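Local coordinates for protein KLLA0E08119p (Kluyveromyces lactis, PDB 3VA7) that is the urea carboxylase part of a biotin-dependent enzyme that probably uses ATP and bicarbonate to turn urea into urea-1-carboxylate, at residues 510-515 with 797-802; 517-522 with 801-806; 548-553 with 564-569; 651-656 with 805-810; 663-668 with 768-773. All blocks are in the same frame, centred on the assembly; numbering follows the deposited sequence.

Contact 1: 510-515 with 797-802; sequences DSYSFR and DKSIDN
R515 and D797 form a salt bridge between two helices of the carboxyltransferase region whose facing segments run almost parallel. The axes of segments 511-515 and 797-802 approach to 10.9 Å, with 8° between their directions. R515 NH2 donates to D797 OD1 over 2.7 Å and reaches this oxygen nearly along its C-O bond. The guanidinium and carboxylate planes stand 82° apart, so the pair shares one bond and is not a flat two-bond bridge. The bend of the R515 chain at chi3 carries the guanidinium over I800. I800 CD1 lies 4.3 Å from the guanidinium plane of R515, over its centre, and I800 CG1 meets R515 CB at 3.8 Å.

Y512 points its hydroxyl end at S799, and its ring slides past I800. S799 CB sits near the plane of the ring, at its edge, 3.3 Å from Y512 OH. That hydroxyl bonds to the L653 carbonyl. S799 OG turns back to S795 O of its own helix.

A second shell holds the charged end and the helix start. K793 makes a salt bridge with D797 OD2, the oxygen that R515 does not use. D510 is the N-cap of helix 511-520 and caps its first turn. Its OD1 also accepts from Q772 NE2. S513 N gives the capping bond to D510 OD2 at 3.1 Å, approaching 40° above the carboxylate plane.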
# COMPACT_ATOMS: atom_id res chain seq x y z
N ASP A 510 -6.00 -3.76 -20.34
CA ASP A 510 -6.01 -3.83 -21.80
C ASP A 510 -4.76 -3.07 -22.15
O ASP A 510 -4.76 -1.83 -22.18
CB ASP A 510 -7.29 -3.20 -22.42
CG ASP A 510 -7.10 -2.63 -23.89
OD1 ASP A 510 -8.04 -1.95 -24.43
OD2 ASP A 510 -6.03 -2.83 -24.52
N SER A 511 -3.69 -3.81 -22.41
CA SER A 511 -2.41 -3.14 -22.58
C SER A 511 -2.23 -2.42 -23.89
O SER A 511 -1.43 -1.47 -23.93
CB SER A 511 -1.19 -4.02 -22.27
OG SER A 511 -0.82 -4.89 -23.30
N TYR A 512 -2.98 -2.82 -24.92
CA TYR A 512 -2.85 -2.15 -26.25
C TYR A 512 -3.34 -0.68 -26.29
O TYR A 512 -2.58 0.26 -26.65
CB TYR A 512 -3.45 -3.01 -27.40
CG TYR A 512 -2.99 -2.55 -28.76
CD1 TYR A 512 -1.64 -2.50 -29.09
CD2 TYR A 512 -3.91 -2.10 -29.70
CE1 TYR A 512 -1.22 -2.03 -30.30
CE2 TYR A 512 -3.49 -1.61 -30.93
CZ TYR A 512 -2.15 -1.58 -31.23
OH TYR A 512 -1.73 -1.10 -32.44
N SER A 513 -4.59 -0.48 -25.90
CA SER A 513 -5.14 0.85 -25.75
C SER A 513 -4.28 1.71 -24.85
O SER A 513 -4.09 2.92 -25.11
CB SER A 513 -6.56 0.80 -25.18
OG SER A 513 -7.45 -0.12 -25.82
N PHE A 514 -3.73 1.09 -23.79
CA PHE A 514 -2.96 1.86 -22.81
C PHE A 514 -1.77 2.45 -23.55
O PHE A 514 -1.44 3.63 -23.38
CB PHE A 514 -2.50 0.98 -21.65
CG PHE A 514 -1.57 1.69 -20.67
CD1 PHE A 514 -2.06 2.27 -19.52
CD2 PHE A 514 -0.18 1.75 -20.92
CE1 PHE A 514 -1.18 2.95 -18.63
CE2 PHE A 514 0.72 2.43 -20.05
CZ PHE A 514 0.22 3.03 -18.88
N ARG A 515 -1.11 1.63 -24.36
CA ARG A 515 0.12 2.04 -25.01
C ARG A 515 -0.18 2.95 -26.19
O ARG A 515 0.58 3.86 -26.48
CB ARG A 515 0.93 0.85 -25.47
CG ARG A 515 1.27 -0.11 -24.35
CD ARG A 515 2.53 -0.80 -24.65
NE ARG A 515 2.36 -1.96 -25.50
CZ ARG A 515 3.32 -2.41 -26.34
NH1 ARG A 515 4.50 -1.78 -26.47
NH2 ARG A 515 3.06 -3.48 -27.08
N ASP A 797 3.92 -4.52 -30.98
CA ASP A 797 5.09 -3.76 -30.67
C ASP A 797 5.51 -2.87 -31.85
O ASP A 797 5.90 -1.72 -31.64
CB ASP A 797 6.21 -4.70 -30.22
CG ASP A 797 5.89 -5.42 -28.89
OD1 ASP A 797 4.85 -5.17 -28.28
OD2 ASP A 797 6.69 -6.27 -28.45
N LYS A 798 5.43 -3.38 -33.07
CA LYS A 798 5.79 -2.58 -34.24
C LYS A 798 4.82 -1.45 -34.44
O LYS A 798 5.20 -0.36 -34.85
CB LYS A 798 5.88 -3.40 -35.55
CG LYS A 798 6.95 -4.52 -35.58
CD LYS A 798 8.42 -4.02 -35.38
CE LYS A 798 9.12 -3.73 -36.74
NZ LYS A 798 8.82 -4.79 -37.81
N SER A 799 3.55 -1.72 -34.13
CA SER A 799 2.52 -0.72 -34.25
C SER A 799 2.84 0.37 -33.27
O SER A 799 2.87 1.52 -33.65
CB SER A 799 1.16 -1.32 -33.98
OG SER A 799 0.85 -2.26 -35.01
N ILE A 800 3.15 0.02 -32.03
CA ILE A 800 3.47 1.06 -31.09
C ILE A 800 4.78 1.77 -31.36
O ILE A 800 4.87 2.97 -31.13
CB ILE A 800 3.35 0.59 -29.65
CG1 ILE A 800 1.92 0.86 -29.19
CG2 ILE A 800 4.27 1.37 -28.70
CD1 ILE A 800 1.12 -0.26 -29.41
N ASP A 801 5.78 1.05 -31.84
CA ASP A 801 7.13 1.63 -31.96
C ASP A 801 7.31 2.58 -33.12
O ASP A 801 8.01 3.58 -33.00
CB ASP A 801 8.21 0.55 -32.03
CG ASP A 801 8.49 -0.12 -30.68
OD1 ASP A 801 9.06 -1.24 -30.69
OD2 ASP A 801 8.18 0.47 -29.62
N ASN A 802 6.70 2.24 -34.24
CA ASN A 802 6.87 3.03 -35.46
C ASN A 802 5.69 3.97 -35.64
O ASN A 802 5.88 5.13 -36.04
CB ASN A 802 7.03 2.13 -36.68
CG ASN A 802 8.26 1.22 -36.60
OD1 ASN A 802 9.30 1.56 -36.00
ND2 ASN A 802 8.15 0.05 -37.23

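Contact 2: 517-522 with 801-806; sequences ANRVVG and DNFEEG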
# COMPACT_ATOMS: atom_id res chain seq x y z
N ALA A 517 -2.64 5.09 -26.03
CA ALA A 517 -2.94 6.35 -25.39
C ALA A 517 -1.61 7.03 -25.09
O ALA A 517 -1.39 8.22 -25.45
CB ALA A 517 -3.80 6.17 -24.13
N ASN A 518 -0.67 6.28 -24.50
CA ASN A 518 0.64 6.88 -24.27
C ASN A 518 1.29 7.45 -25.51
O ASN A 518 1.76 8.58 -25.53
CB ASN A 518 1.58 5.92 -23.53
CG ASN A 518 1.63 6.22 -22.03
OD1 ASN A 518 1.34 7.38 -21.60
ND2 ASN A 518 1.98 5.21 -21.22
N ARG A 519 1.34 6.63 -26.55
CA ARG A 519 1.99 7.02 -27.78
C ARG A 519 1.34 8.27 -28.40
O ARG A 519 2.03 9.14 -28.92
CB ARG A 519 1.99 5.85 -28.78
CG ARG A 519 2.70 6.15 -30.10
CD ARG A 519 4.10 6.63 -29.89
NE ARG A 519 4.91 6.43 -31.09
CZ ARG A 519 5.23 7.40 -31.95
NH1 ARG A 519 6.00 7.12 -33.00
NH2 ARG A 519 4.80 8.65 -31.77
N VAL A 520 0.02 8.37 -28.32
CA VAL A 520 -0.67 9.43 -29.01
C VAL A 520 -0.15 10.78 -28.51
O VAL A 520 -0.18 11.78 -29.25
CB VAL A 520 -2.18 9.32 -28.86
CG1 VAL A 520 -2.84 10.64 -29.16
CG2 VAL A 520 -2.74 8.14 -29.71
N VAL A 521 0.36 10.79 -27.29
CA VAL A 521 0.81 12.01 -26.67
C VAL A 521 2.34 12.08 -26.71
O VAL A 521 2.95 13.06 -26.24
CB VAL A 521 0.34 12.03 -25.22
CG1 VAL A 521 0.88 13.16 -24.58
CG2 VAL A 521 -1.20 12.12 -25.09
N GLY A 522 2.99 11.06 -27.26
CA GLY A 522 4.44 11.10 -27.39
C GLY A 522 5.21 10.75 -26.12
O GLY A 522 6.40 11.06 -26.00
N ASP A 801 5.78 1.05 -31.84
CA ASP A 801 7.13 1.63 -31.96
C ASP A 801 7.31 2.58 -33.12
O ASP A 801 8.01 3.58 -33.00
CB ASP A 801 8.21 0.55 -32.03
CG ASP A 801 8.49 -0.12 -30.68
OD1 ASP A 801 9.06 -1.24 -30.69
OD2 ASP A 801 8.18 0.47 -29.62
N ASN A 802 6.70 2.24 -34.24
CA ASN A 802 6.87 3.03 -35.46
C ASN A 802 5.69 3.97 -35.64
O ASN A 802 5.88 5.13 -36.04
CB ASN A 802 7.03 2.13 -36.68
CG ASN A 802 8.26 1.22 -36.60
OD1 ASN A 802 9.30 1.56 -36.00
ND2 ASN A 802 8.15 0.05 -37.23
N PHE A 803 4.49 3.44 -35.34
CA PHE A 803 3.25 4.21 -35.34
C PHE A 803 2.87 4.57 -36.78
O PHE A 803 2.73 5.74 -37.12
CB PHE A 803 3.41 5.48 -34.46
CG PHE A 803 2.15 5.87 -33.67
CD1 PHE A 803 1.35 4.90 -33.07
CD2 PHE A 803 1.82 7.23 -33.50
CE1 PHE A 803 0.22 5.28 -32.30
CE2 PHE A 803 0.67 7.63 -32.74
CZ PHE A 803 -0.12 6.66 -32.14
N GLU A 804 2.68 3.53 -37.60
CA GLU A 804 2.60 3.63 -39.06
C GLU A 804 1.43 2.76 -39.59
O GLU A 804 1.31 1.60 -39.21
CB GLU A 804 3.98 3.24 -39.68
CG GLU A 804 5.03 4.38 -39.53
CD GLU A 804 6.49 4.10 -40.05
OE1 GLU A 804 6.80 3.02 -40.63
OE2 GLU A 804 7.34 5.03 -39.86
N GLU A 805 0.55 3.33 -40.43
CA GLU A 805 -0.63 2.60 -40.95
C GLU A 805 -0.32 1.16 -41.42
O GLU A 805 0.67 0.93 -42.12
CB GLU A 805 -1.29 3.34 -42.15
CG GLU A 805 -1.45 4.84 -42.03
CD GLU A 805 -2.81 5.30 -41.36
OE1 GLU A 805 -3.76 4.45 -41.20
OE2 GLU A 805 -2.91 6.53 -41.00
N GLY A 806 -1.17 0.20 -41.06
CA GLY A 806 -1.11 -1.15 -41.62
C GLY A 806 -0.29 -2.19 -40.86
O GLY A 806 -0.28 -3.38 -41.25
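R519 lays its side chain over the ring of F803 where two helices of the carboxyltransferase region end. Its CG is anti to the backbone N (chi1 -178°), which sends the chain toward F803. There CG sits 3.3 Å from the centroid of the F803 ring, only 6° off the ring normal. This is a CH-pi contact over the middle of the face.

The bend at chi2 then carries the rest of the arginine on across the ring toward F803 CB, the two side chains running in opposite directions. The guanidinium is tilted 24° from the ring plane. F803 CB lies over one of its faces, near the rim, and R519 NH1 is 3.4 Å from that carbon. R519 NH1 also comes within 3.6 Å of N802 O, but no hydrogen bond crosses this contact. R519 NE has a weak bond to I800 O, one turn back in helix 786-802. The guanidinium makes a cation-pi contact with F644.

V520 meets the same ring at its edge. V520 CG2 lies in the ring plane, 3.9 Å from F803 CZ.

G522 closes helix 511-520 in a Schellman motif with positive phi, and G522 N bonds to R519 O at 2.7 Å. F803 also has positive phi, and it is the first residue to leave helix 786-802. The two helices thus stop side by side. On its other side, helix 511-520 rests A517 on strands 545-550 and 587-592. V520 also touches A548 of strand 545-550.

Contact 3: 548-553 with 564-569; sequences AVSGGT and AQNEPI
At the corner where strand 545-550 leaves one antiparallel sheet and strand 553-558 enters another, V549 and S550 bind the loop that returns to edge strand 569-571. The corner falls at G551 and G552.

N566 gives two of the links. Its backbone N donates to V549 O at 2.9 Å. Its side chain comes back to the strand with CG beside its own backbone N (chi1 -50°). This brings N566 OD1 2.7 Å from S550 OG, which donates to it nearly along the C=O axis. N566 has positive phi, and the loop turns here beside the strand.

Q565 lies along the corner. Its CB is 3.5 Å from V549 O, and its chain extends toward G552 and T553.

One water lies beside the loop. It sits near A564 O and E567 O, at distances too short to be reliable, and makes only a weak link to V549 N.

Helix 511-520 covers the neighbouring side, with V520 on P568 and L516 on S550. A548 also meets the loop itself, with A548 CB 3.6 Å from E567 O.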
# COMPACT_ATOMS: atom_id res chain seq x y z
N ALA A 548 -4.85 12.40 -23.94
CA ALA A 548 -5.49 11.61 -24.96
C ALA A 548 -6.25 10.56 -24.26
O ALA A 548 -5.93 10.25 -23.12
CB ALA A 548 -4.48 11.01 -25.85
N VAL A 549 -7.27 10.01 -24.91
CA VAL A 549 -8.07 8.92 -24.33
C VAL A 549 -8.18 7.82 -25.35
O VAL A 549 -8.37 8.07 -26.54
CB VAL A 549 -9.46 9.39 -23.88
CG1 VAL A 549 -10.24 8.27 -23.26
CG2 VAL A 549 -9.32 10.53 -22.87
N SER A 550 -8.03 6.58 -24.91
CA SER A 550 -8.04 5.47 -25.85
C SER A 550 -8.65 4.29 -25.15
O SER A 550 -8.62 4.25 -23.91
CB SER A 550 -6.61 5.16 -26.36
OG SER A 550 -6.71 4.41 -27.55
N GLY A 551 -9.18 3.34 -25.90
CA GLY A 551 -9.79 2.20 -25.29
C GLY A 551 -11.23 2.09 -25.70
O GLY A 551 -11.56 2.20 -26.88
N GLY A 552 -12.11 1.85 -24.72
CA GLY A 552 -13.56 1.74 -24.95
C GLY A 552 -14.16 3.03 -25.49
O GLY A 552 -13.50 4.09 -25.53
N THR A 553 -15.40 2.95 -25.96
CA THR A 553 -16.14 4.17 -26.32
C THR A 553 -16.68 4.84 -25.06
O THR A 553 -17.42 4.25 -24.26
CB THR A 553 -17.28 3.88 -27.35
OG1 THR A 553 -16.81 2.92 -28.31
CG2 THR A 553 -17.67 5.16 -28.12
N ALA A 564 -12.23 14.29 -29.05
CA ALA A 564 -12.03 13.02 -29.78
C ALA A 564 -11.10 12.05 -29.03
O ALA A 564 -10.17 12.47 -28.33
CB ALA A 564 -11.48 13.27 -31.18
N GLN A 565 -11.36 10.76 -29.15
CA GLN A 565 -10.42 9.73 -28.69
C GLN A 565 -9.25 9.59 -29.67
O GLN A 565 -9.40 9.88 -30.85
CB GLN A 565 -11.17 8.42 -28.53
CG GLN A 565 -12.42 8.60 -27.67
CD GLN A 565 -12.90 7.32 -27.07
OE1 GLN A 565 -12.11 6.42 -26.83
NE2 GLN A 565 -14.21 7.21 -26.81
N ASN A 566 -8.08 9.20 -29.17
CA ASN A 566 -6.93 8.85 -30.03
C ASN A 566 -6.23 10.01 -30.66
O ASN A 566 -5.34 9.83 -31.48
CB ASN A 566 -7.27 7.82 -31.10
CG ASN A 566 -7.98 6.63 -30.52
OD1 ASN A 566 -7.59 6.09 -29.50
ND2 ASN A 566 -9.05 6.22 -31.18
N GLU A 567 -6.62 11.21 -30.26
CA GLU A 567 -5.97 12.45 -30.73
C GLU A 567 -5.33 13.19 -29.58
O GLU A 567 -5.83 13.11 -28.48
CB GLU A 567 -6.99 13.38 -31.43
CG GLU A 567 -7.11 13.17 -32.92
CD GLU A 567 -8.44 13.59 -33.46
OE1 GLU A 567 -8.78 14.79 -33.27
OE2 GLU A 567 -9.15 12.71 -34.07
N PRO A 568 -4.23 13.91 -29.83
CA PRO A 568 -3.66 14.73 -28.76
C PRO A 568 -4.49 15.98 -28.49
O PRO A 568 -4.45 16.92 -29.27
CB PRO A 568 -2.29 15.11 -29.30
CG PRO A 568 -2.42 15.04 -30.79
CD PRO A 568 -3.39 13.92 -31.05
N ILE A 569 -5.23 16.01 -27.39
CA ILE A 569 -5.90 17.23 -26.97
C ILE A 569 -5.07 18.12 -26.08
O ILE A 569 -4.59 17.67 -25.05
CB ILE A 569 -7.16 16.86 -26.25
CG1 ILE A 569 -8.03 16.10 -27.23
CG2 ILE A 569 -7.87 18.13 -25.68
CD1 ILE A 569 -8.40 14.82 -26.67
O HOH W 1 -7.87 11.81 -27.83

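Contact 4: 651-656 with 805-810; sequences KSLLPT and EGSLLE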
# COMPACT_ATOMS: atom_id res chain seq x y z
N LYS A 651 -5.39 5.20 -37.87
CA LYS A 651 -6.62 4.45 -37.53
C LYS A 651 -6.52 2.97 -37.83
O LYS A 651 -7.31 2.20 -37.31
CB LYS A 651 -7.83 5.03 -38.24
CG LYS A 651 -7.65 6.52 -38.57
CD LYS A 651 -8.82 7.40 -38.06
CE LYS A 651 -8.50 8.92 -38.28
NZ LYS A 651 -9.59 9.86 -37.83
N SER A 652 -5.60 2.56 -38.69
CA SER A 652 -5.44 1.13 -38.95
C SER A 652 -4.81 0.40 -37.73
O SER A 652 -4.97 -0.82 -37.57
CB SER A 652 -4.62 0.88 -40.22
OG SER A 652 -3.35 1.53 -40.18
N LEU A 653 -4.11 1.18 -36.90
CA LEU A 653 -3.52 0.70 -35.66
C LEU A 653 -4.50 0.61 -34.46
O LEU A 653 -4.13 0.07 -33.40
CB LEU A 653 -2.34 1.59 -35.26
CG LEU A 653 -1.22 1.80 -36.28
CD1 LEU A 653 0.02 2.40 -35.60
CD2 LEU A 653 -0.90 0.48 -37.05
N LEU A 654 -5.72 1.15 -34.60
CA LEU A 654 -6.70 1.01 -33.52
C LEU A 654 -7.17 -0.43 -33.41
O LEU A 654 -7.29 -1.11 -34.43
CB LEU A 654 -7.90 1.94 -33.68
CG LEU A 654 -7.55 3.43 -33.75
CD1 LEU A 654 -8.86 4.22 -33.97
CD2 LEU A 654 -6.74 3.94 -32.52
N PRO A 655 -7.39 -0.91 -32.17
CA PRO A 655 -7.90 -2.25 -31.99
C PRO A 655 -9.39 -2.31 -32.32
O PRO A 655 -10.09 -1.31 -32.17
CB PRO A 655 -7.70 -2.50 -30.49
CG PRO A 655 -7.62 -1.15 -29.88
CD PRO A 655 -6.93 -0.33 -30.90
N THR A 656 -9.85 -3.47 -32.76
CA THR A 656 -11.24 -3.68 -33.08
C THR A 656 -11.91 -4.33 -31.91
O THR A 656 -11.86 -5.54 -31.74
CB THR A 656 -11.46 -4.61 -34.32
OG1 THR A 656 -10.55 -4.28 -35.36
CG2 THR A 656 -12.86 -4.44 -34.84
N GLU A 805 0.55 3.33 -40.43
CA GLU A 805 -0.63 2.60 -40.95
C GLU A 805 -0.32 1.16 -41.42
O GLU A 805 0.67 0.93 -42.12
CB GLU A 805 -1.29 3.34 -42.15
CG GLU A 805 -1.45 4.84 -42.03
CD GLU A 805 -2.81 5.30 -41.36
OE1 GLU A 805 -3.76 4.45 -41.20
OE2 GLU A 805 -2.91 6.53 -41.00
N GLY A 806 -1.17 0.20 -41.06
CA GLY A 806 -1.11 -1.15 -41.62
C GLY A 806 -0.29 -2.19 -40.86
O GLY A 806 -0.28 -3.38 -41.25
N SER A 807 0.38 -1.79 -39.77
CA SER A 807 1.27 -2.74 -39.07
C SER A 807 0.64 -3.64 -37.97
O SER A 807 1.30 -4.51 -37.45
CB SER A 807 2.59 -2.10 -38.62
OG SER A 807 2.39 -1.02 -37.73
N LEU A 808 -0.65 -3.47 -37.69
CA LEU A 808 -1.33 -4.25 -36.67
C LEU A 808 -2.02 -5.45 -37.25
O LEU A 808 -2.87 -5.32 -38.12
CB LEU A 808 -2.38 -3.39 -35.91
CG LEU A 808 -3.34 -4.08 -34.89
CD1 LEU A 808 -2.61 -4.42 -33.57
CD2 LEU A 808 -4.65 -3.32 -34.63
N LEU A 809 -1.68 -6.62 -36.74
CA LEU A 809 -2.34 -7.84 -37.11
C LEU A 809 -3.35 -8.21 -36.07
O LEU A 809 -3.13 -7.97 -34.91
CB LEU A 809 -1.31 -8.94 -37.19
CG LEU A 809 -0.80 -9.19 -38.58
CD1 LEU A 809 0.72 -9.18 -38.52
CD2 LEU A 809 -1.36 -10.54 -39.02
N GLU A 810 -4.46 -8.81 -36.50
CA GLU A 810 -5.53 -9.20 -35.61
C GLU A 810 -6.00 -10.56 -36.03
O GLU A 810 -5.76 -10.99 -37.16
CB GLU A 810 -6.70 -8.22 -35.65
CG GLU A 810 -6.47 -6.92 -34.87
CD GLU A 810 -7.77 -6.15 -34.60
OE1 GLU A 810 -8.37 -5.64 -35.61
OE2 GLU A 810 -8.17 -6.04 -33.39
O HOH W 2 -5.11 7.43 -40.09
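E805 curls round S652 where two irregular loops of the carboxyltransferase region meet at the surface. E805 CB lies 3.4 Å from S652 OG. The chain then bends at chi2 (-89°), which turns the carboxylate back toward the same serine. E805 OE1 accepts from S652 OG at 3.1 Å, on its anti side and well out of the carboxylate plane. A water that accepts from K651 N probably donates a hydrogen bond to E805 OE2. One carboxylate thus reaches a side chain and probably also, through a water, a backbone N-H of the facing loop.

S652 OG is also an acceptor. G806 N donates to it at 2.7 Å, so the hydroxyl links the glutamate to the backbone just after it.

A second glutamate closes the other end. T656 N donates to E810 OE2 at 3.1 Å and nearly straight (168°). T656 OG1 donates at 2.6 Å to E810 OE1, which receives it on its syn lone pair. Two bonds from one residue fix the rotation of this carboxylate.

Between these polar ends lie two leucines. The buried L653 brings its CD2 3.7 Å from S807 OG and packs on F803 and S799. L808 CD2 is 3.4 Å from L654 O. L808 also rests on S795 of helix 786-802 and on Y512 of helix 511-520, while P655 packs on Y512 and L516. The two loops thus pack against both helices.

Contact 5: 663-668 with 768-773; sequences WKIGVT and WKVGQL
W663 and I665 of strand 662-669 face the short helix 767-770 and the turn after it, beside the mixed sheet of the carboxyltransferase region. The tight part is apolar. L773 CD2 sits over the five-membered ring of W663, 3.6 Å from its centroid, in a CH-pi contact. W768 CH2 meets the edge of the W663 ring, 4.2 Å from W663 CZ3. Q772 CB lies 3.8 Å from W663 CH2. The K769 chain is extended beyond CG, and K769 CG passes 3.9 Å from W663 CE3. I665 CD1 rests against K769 CB, at 3.8 Å, and V770 CG2, at 4.1 Å.

The looser side follows K664, a partly exposed residue. It turns its side chain away from the helix and bonds to Q780. Its backbone still takes part, for K664 O accepts a weak bond from K769 NZ at 3.3 Å.

Polar tips find partners beyond the two segments. W663 NE1 donates to D777. K769 NZ makes a salt bridge with E766, whose OE1 also accepts from G666 N. The chemistry implies an apolar junction with a buried lysine, whose charge is probably balanced by E766.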
# COMPACT_ATOMS: atom_id res chain seq x y z
N TRP A 663 -17.32 -11.97 -28.61
CA TRP A 663 -15.90 -11.85 -28.89
C TRP A 663 -15.27 -13.17 -29.16
O TRP A 663 -15.67 -14.17 -28.54
CB TRP A 663 -15.19 -11.37 -27.64
CG TRP A 663 -15.59 -10.10 -27.02
CD1 TRP A 663 -16.63 -9.88 -26.17
CD2 TRP A 663 -14.86 -8.87 -27.14
NE1 TRP A 663 -16.62 -8.53 -25.77
CE2 TRP A 663 -15.54 -7.90 -26.34
CE3 TRP A 663 -13.70 -8.50 -27.81
CZ2 TRP A 663 -15.08 -6.61 -26.20
CZ3 TRP A 663 -13.24 -7.18 -27.70
CH2 TRP A 663 -13.93 -6.25 -26.89
N LYS A 664 -14.27 -13.18 -30.05
CA LYS A 664 -13.46 -14.42 -30.23
C LYS A 664 -12.14 -14.11 -29.61
O LYS A 664 -11.58 -13.02 -29.86
CB LYS A 664 -13.25 -14.81 -31.69
CG LYS A 664 -14.53 -15.09 -32.51
CD LYS A 664 -15.43 -16.09 -31.88
CE LYS A 664 -16.85 -15.98 -32.45
NZ LYS A 664 -17.71 -17.11 -31.99
N ILE A 665 -11.66 -15.04 -28.79
CA ILE A 665 -10.46 -14.78 -28.01
C ILE A 665 -9.45 -15.88 -28.21
O ILE A 665 -9.70 -17.04 -27.84
CB ILE A 665 -10.84 -14.54 -26.53
CG1 ILE A 665 -11.76 -13.30 -26.46
CG2 ILE A 665 -9.58 -14.36 -25.65
CD1 ILE A 665 -11.86 -12.67 -25.14
N GLY A 666 -8.30 -15.53 -28.79
CA GLY A 666 -7.28 -16.53 -29.15
C GLY A 666 -6.52 -17.04 -27.94
O GLY A 666 -6.15 -16.25 -27.05
N VAL A 667 -6.27 -18.34 -27.86
CA VAL A 667 -5.55 -18.89 -26.74
C VAL A 667 -4.59 -19.95 -27.26
O VAL A 667 -4.81 -20.49 -28.34
CB VAL A 667 -6.48 -19.64 -25.74
CG1 VAL A 667 -7.59 -18.72 -25.15
CG2 VAL A 667 -7.07 -20.91 -26.36
N THR A 668 -3.55 -20.27 -26.49
CA THR A 668 -2.74 -21.44 -26.72
C THR A 668 -3.28 -22.55 -25.84
O THR A 668 -3.55 -22.33 -24.68
CB THR A 668 -1.25 -21.19 -26.46
OG1 THR A 668 -1.02 -20.91 -25.08
CG2 THR A 668 -0.75 -20.01 -27.26
N TRP A 768 -5.73 -8.14 -23.97
CA TRP A 768 -6.42 -6.87 -24.04
C TRP A 768 -7.90 -7.03 -24.25
O TRP A 768 -8.65 -6.22 -23.79
CB TRP A 768 -5.88 -5.98 -25.14
CG TRP A 768 -6.50 -6.24 -26.53
CD1 TRP A 768 -6.01 -7.07 -27.50
CD2 TRP A 768 -7.70 -5.65 -27.07
NE1 TRP A 768 -6.84 -7.05 -28.61
CE2 TRP A 768 -7.87 -6.19 -28.38
CE3 TRP A 768 -8.64 -4.73 -26.58
CZ2 TRP A 768 -8.95 -5.82 -29.21
CZ3 TRP A 768 -9.72 -4.38 -27.39
CH2 TRP A 768 -9.86 -4.93 -28.71
N LYS A 769 -8.32 -8.06 -24.96
CA LYS A 769 -9.74 -8.32 -25.15
C LYS A 769 -10.39 -8.56 -23.81
O LYS A 769 -11.48 -8.00 -23.53
CB LYS A 769 -10.00 -9.51 -26.08
CG LYS A 769 -9.87 -9.17 -27.58
CD LYS A 769 -9.88 -10.43 -28.45
CE LYS A 769 -9.53 -10.03 -29.84
NZ LYS A 769 -9.04 -11.16 -30.67
N VAL A 770 -9.71 -9.36 -22.98
CA VAL A 770 -10.23 -9.73 -21.67
C VAL A 770 -10.38 -8.48 -20.80
O VAL A 770 -11.33 -8.36 -20.05
CB VAL A 770 -9.37 -10.84 -21.02
CG1 VAL A 770 -9.94 -11.27 -19.66
CG2 VAL A 770 -9.33 -12.03 -21.95
N GLY A 771 -9.49 -7.52 -20.98
CA GLY A 771 -9.70 -6.19 -20.35
C GLY A 771 -10.87 -5.33 -20.84
O GLY A 771 -11.06 -4.19 -20.40
N GLN A 772 -11.67 -5.84 -21.76
CA GLN A 772 -12.77 -5.04 -22.29
C GLN A 772 -14.09 -5.78 -22.14
O GLN A 772 -15.16 -5.25 -22.49
CB GLN A 772 -12.49 -4.61 -23.76
CG GLN A 772 -11.36 -3.57 -23.94
CD GLN A 772 -11.65 -2.26 -23.24
OE1 GLN A 772 -12.76 -2.07 -22.77
NE2 GLN A 772 -10.66 -1.35 -23.15
N LEU A 773 -14.00 -7.00 -21.60
CA LEU A 773 -15.18 -7.76 -21.25
C LEU A 773 -16.03 -7.06 -20.13
O LEU A 773 -15.49 -6.34 -19.30
CB LEU A 773 -14.78 -9.19 -20.87
CG LEU A 773 -14.03 -10.09 -21.87
CD1 LEU A 773 -13.80 -11.50 -21.26
CD2 LEU A 773 -14.77 -10.19 -23.22

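In the fold
Contacts 1 and 2 are buried and join the same helices, 511-520 and 786-802, first by a salt bridge along their length and then by arginine-ring packing at their ends. Contact 4 is the surface counterpart, rich in carboxylate and hydroxyl bonds, and it touches both of them. Contact 3 is partly buried and uses backbone and amide bonds. It packs against helix 511-520, where V520 of contact 2 touches N566 and P568. Contact 5 is the buried aromatic and aliphatic member, in a different sheet. It touches contact 1 at the start of helix 511-520, and contact 4 where W768 meets P655.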